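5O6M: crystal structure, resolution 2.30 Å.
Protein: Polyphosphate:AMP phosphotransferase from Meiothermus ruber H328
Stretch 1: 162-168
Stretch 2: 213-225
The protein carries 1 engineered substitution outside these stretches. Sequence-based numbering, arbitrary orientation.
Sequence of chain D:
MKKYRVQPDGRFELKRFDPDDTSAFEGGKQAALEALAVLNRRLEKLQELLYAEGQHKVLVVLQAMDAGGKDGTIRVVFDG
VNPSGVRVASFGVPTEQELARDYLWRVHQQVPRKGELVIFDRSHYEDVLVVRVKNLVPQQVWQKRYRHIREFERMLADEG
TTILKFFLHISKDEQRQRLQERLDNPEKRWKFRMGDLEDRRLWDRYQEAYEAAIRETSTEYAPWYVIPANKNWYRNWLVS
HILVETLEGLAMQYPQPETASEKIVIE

Stretch 1, residues 162-168: TILKFFL
Stretch 2 (213-225) AIRETSTEYAPWY

How do the two backbones meet? Residues 162-168 form an extended strand, while 213-217 end a helix, 218-223 form a connecting loop, and 224-225 begin a strand that runs parallel to the first. Lys165 pairs with Trp224 (CA to CA 4.8 Å) and Phe166 with Tyr225 (CA to CA 4.9 Å). The ladder starts weakly, with Lys165 N donating to Pro223 O at 3.4 Å, then tightens: Tyr225 N gives to Lys165 O at 2.8 Å and Phe167 N to Tyr225 O at 2.9 Å. Lys165 thus has both its backbone N and O engaged across the contact. Pro223, lacking an amide hydrogen, contributes its carbonyl, and its ring CD lies 3.7 Å from Ile163 O.

What satisfies the buried amine of Lys165? Its side chain, with chi angles m, t, m, t, carries Lys165 NZ between the helix end and the loop: it donates to Thr217 O at 2.8 Å and, weakly, to Ala222 O at 2.9 Å; it is also hydrogen-bonded elsewhere in the structure. The carbonyl of Thr217, the last helical residue, suits an ammonium donor; Ser218 is the first residue to leave helical phi/psi. On the way, Lys165 CE lies over the face of the Trp224 five-membered ring, 3.6 Å from its centroid. Although Lys165 NZ is 3.3 Å from Trp224 NE1, both are donors and do not bond.

Where, then, does the indole proton go? Trp224 (chi1 -86°, chi2 99°) sends NE1 to Thr217 OG1 at 2.9 Å. Thr217, chi1 p, donates from OG1 to Ala213 O at 2.6 Å, so one hydroxyl both accepts and donates. The Trp224 backbone N donates to Ser218 OG at 3.2 Å, with Ser218 in rotamer t. In the loop, Thr219 N donates to Ala222 O at 3.3 Å, giving that carbonyl a second donor besides the lysine.

What packs around these polar links? Phe166 and Tyr225, both chi1 m, share the sheet face opposite Lys165 and Trp224. Their rings lie near parallel, planes at 27°, but slid apart, with centroids separated by 5.7 Å; Phe166 CD1 reaches Tyr225 CB at 3.9 Å, and Leu164 CD2 lies 4.2 Å from Tyr225 CE2. Phe167 CB lies 4.0 Å from Trp224 CZ3 and, with chi1 t, its CG lies 3.9 Å from Ile214 CD1, while Ile163 CG2 meets the small Ala222 CB at 4.1 Å. These apolar groups contribute to the 613 Å² buried between the stretches.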

# COMPACT_ATOMS: atom_id res chain seq x y z
N THR D 162 21.40 4.74 5.44
CA THR D 162 22.71 4.46 4.85
C THR D 162 22.50 3.86 3.46
O THR D 162 21.85 2.82 3.32
CB THR D 162 23.52 3.51 5.73
OG1 THR D 162 23.85 4.16 6.97
CG2 THR D 162 24.78 3.09 5.02
N ILE D 163 23.08 4.50 2.45
CA ILE D 163 22.81 4.17 1.05
C ILE D 163 24.08 3.61 0.42
O ILE D 163 25.13 4.26 0.44
CB ILE D 163 22.31 5.39 0.27
CG1 ILE D 163 21.05 5.96 0.92
CG2 ILE D 163 22.05 5.03 -1.19
CD1 ILE D 163 20.57 7.26 0.28
N LEU D 164 23.97 2.42 -0.16
CA LEU D 164 25.03 1.84 -0.96
C LEU D 164 24.48 1.54 -2.34
O LEU D 164 23.45 0.87 -2.47
CB LEU D 164 25.59 0.55 -0.33
CG LEU D 164 26.33 0.67 1.00
CD1 LEU D 164 27.37 -0.43 1.13
CD2 LEU D 164 26.96 2.04 1.16
N LYS D 165 25.16 2.02 -3.38
CA LYS D 165 24.77 1.76 -4.75
C LYS D 165 25.89 1.00 -5.45
O LYS D 165 27.04 1.43 -5.44
CB LYS D 165 24.45 3.07 -5.48
CG LYS D 165 23.30 3.84 -4.84
CD LYS D 165 23.02 5.16 -5.54
CE LYS D 165 24.13 6.17 -5.34
NZ LYS D 165 23.72 7.52 -5.85
N PHE D 166 25.54 -0.15 -6.02
CA PHE D 166 26.50 -1.03 -6.67
C PHE D 166 26.14 -1.15 -8.14
O PHE D 166 25.02 -1.54 -8.48
CB PHE D 166 26.52 -2.42 -6.02
CG PHE D 166 27.00 -2.42 -4.60
CD1 PHE D 166 28.36 -2.36 -4.31
CD2 PHE D 166 26.10 -2.49 -3.55
CE1 PHE D 166 28.81 -2.37 -3.00
CE2 PHE D 166 26.54 -2.49 -2.23
CZ PHE D 166 27.90 -2.43 -1.96
N PHE D 167 27.08 -0.78 -9.01
CA PHE D 167 27.00 -1.12 -10.43
C PHE D 167 27.90 -2.33 -10.66
O PHE D 167 29.12 -2.24 -10.53
CB PHE D 167 27.42 0.06 -11.30
CG PHE D 167 27.37 -0.23 -12.78
CD1 PHE D 167 26.17 -0.58 -13.39
CD2 PHE D 167 28.51 -0.16 -13.56
CE1 PHE D 167 26.12 -0.85 -14.75
CE2 PHE D 167 28.47 -0.43 -14.91
CZ PHE D 167 27.27 -0.77 -15.51
N LEU D 168 27.30 -3.48 -10.97
CA LEU D 168 28.06 -4.68 -11.31
C LEU D 168 28.46 -4.59 -12.78
O LEU D 168 27.61 -4.65 -13.67
CB LEU D 168 27.27 -5.95 -11.01
CG LEU D 168 26.60 -6.03 -9.64
CD1 LEU D 168 25.81 -7.32 -9.51
CD2 LEU D 168 27.61 -5.88 -8.52
N ALA D 213 24.44 8.46 -15.55
CA ALA D 213 23.75 8.30 -14.28
C ALA D 213 24.73 8.26 -13.11
O ALA D 213 24.54 8.94 -12.10
CB ALA D 213 22.89 7.04 -14.30
N ILE D 214 25.80 7.47 -13.25
CA ILE D 214 26.75 7.33 -12.15
C ILE D 214 27.48 8.64 -11.89
O ILE D 214 27.63 9.06 -10.74
CB ILE D 214 27.72 6.17 -12.44
CG1 ILE D 214 26.98 4.84 -12.36
CG2 ILE D 214 28.90 6.22 -11.48
CD1 ILE D 214 27.74 3.66 -12.91
N ARG D 215 27.94 9.30 -12.95
CA ARG D 215 28.60 10.60 -12.80
C ARG D 215 27.67 11.64 -12.19
O ARG D 215 28.10 12.47 -11.38
CB ARG D 215 29.15 11.06 -14.15
CG ARG D 215 29.84 12.41 -14.14
CD ARG D 215 30.20 12.87 -15.55
NE ARG D 215 29.23 12.46 -16.57
CZ ARG D 215 28.21 13.20 -16.99
NH1 ARG D 215 27.40 12.73 -17.93
NH2 ARG D 215 28.00 14.40 -16.48
N GLU D 216 26.39 11.61 -12.55
CA GLU D 216 25.46 12.65 -12.10
C GLU D 216 25.00 12.44 -10.66
O GLU D 216 24.64 13.42 -9.99
CB GLU D 216 24.23 12.71 -13.01
CG GLU D 216 24.47 13.37 -14.37
CD GLU D 216 24.59 14.88 -14.28
OE1 GLU D 216 24.11 15.47 -13.28
OE2 GLU D 216 25.16 15.49 -15.21
N THR D 217 24.98 11.20 -10.17
CA THR D 217 24.31 10.91 -8.91
C THR D 217 25.21 10.32 -7.83
O THR D 217 24.71 9.97 -6.76
CB THR D 217 23.12 9.97 -9.14
OG1 THR D 217 23.59 8.72 -9.64
CG2 THR D 217 22.14 10.58 -10.14
N SER D 218 26.50 10.16 -8.09
CA SER D 218 27.41 9.71 -7.04
C SER D 218 27.76 10.89 -6.14
O SER D 218 28.38 11.86 -6.60
CB SER D 218 28.66 9.09 -7.63
OG SER D 218 29.42 8.47 -6.61
N THR D 219 27.37 10.81 -4.88
CA THR D 219 27.58 11.89 -3.92
C THR D 219 28.20 11.31 -2.65
O THR D 219 28.33 10.10 -2.50
CB THR D 219 26.28 12.62 -3.59
OG1 THR D 219 25.36 11.71 -2.99
CG2 THR D 219 25.66 13.19 -4.85
N GLU D 220 28.57 12.21 -1.74
CA GLU D 220 29.17 11.78 -0.48
C GLU D 220 28.15 11.19 0.47
O GLU D 220 28.53 10.43 1.38
CB GLU D 220 29.90 12.95 0.19
CG GLU D 220 30.34 14.04 -0.77
CD GLU D 220 29.18 14.88 -1.25
OE1 GLU D 220 28.37 15.31 -0.40
OE2 GLU D 220 29.06 15.10 -2.48
N TYR D 221 26.87 11.51 0.30
CA TYR D 221 25.82 10.88 1.08
C TYR D 221 25.25 9.64 0.39
O TYR D 221 24.50 8.89 1.04
CB TYR D 221 24.67 11.86 1.35
CG TYR D 221 24.11 12.51 0.11
CD1 TYR D 221 23.20 11.83 -0.70
CD2 TYR D 221 24.44 13.82 -0.24
CE1 TYR D 221 22.67 12.42 -1.83
CE2 TYR D 221 23.91 14.41 -1.37
CZ TYR D 221 23.03 13.70 -2.16
OH TYR D 221 22.49 14.28 -3.29
N ALA D 222 25.57 9.41 -0.88
CA ALA D 222 25.04 8.27 -1.63
C ALA D 222 26.04 7.84 -2.70
O ALA D 222 25.85 8.10 -3.90
CB ALA D 222 23.68 8.61 -2.25
N PRO D 223 27.12 7.18 -2.30
CA PRO D 223 28.17 6.83 -3.26
C PRO D 223 27.77 5.68 -4.18
O PRO D 223 27.03 4.77 -3.80
CB PRO D 223 29.34 6.42 -2.36
CG PRO D 223 28.66 5.86 -1.14
CD PRO D 223 27.44 6.73 -0.94
N TRP D 224 28.29 5.74 -5.41
CA TRP D 224 28.27 4.61 -6.32
C TRP D 224 29.57 3.83 -6.20
O TRP D 224 30.65 4.41 -6.08
CB TRP D 224 28.09 5.07 -7.77
CG TRP D 224 26.67 5.26 -8.18
CD1 TRP D 224 25.99 6.43 -8.25
CD2 TRP D 224 25.76 4.24 -8.62
NE1 TRP D 224 24.70 6.21 -8.69
CE2 TRP D 224 24.53 4.87 -8.92
CE3 TRP D 224 25.85 2.85 -8.77
CZ2 TRP D 224 23.41 4.17 -9.37
CZ3 TRP D 224 24.74 2.15 -9.22
CH2 TRP D 224 23.53 2.81 -9.51
N TYR D 225 29.47 2.50 -6.24
CA TYR D 225 30.62 1.63 -6.33
C TYR D 225 30.54 0.86 -7.64
O TYR D 225 29.52 0.22 -7.92
CB TYR D 225 30.69 0.65 -5.16
CG TYR D 225 30.86 1.32 -3.82
CD1 TYR D 225 32.12 1.61 -3.31
CD2 TYR D 225 29.75 1.65 -3.05
CE1 TYR D 225 32.26 2.23 -2.08
CE2 TYR D 225 29.89 2.26 -1.82
CZ TYR D 225 31.14 2.55 -1.34
OH TYR D 225 31.27 3.15 -0.12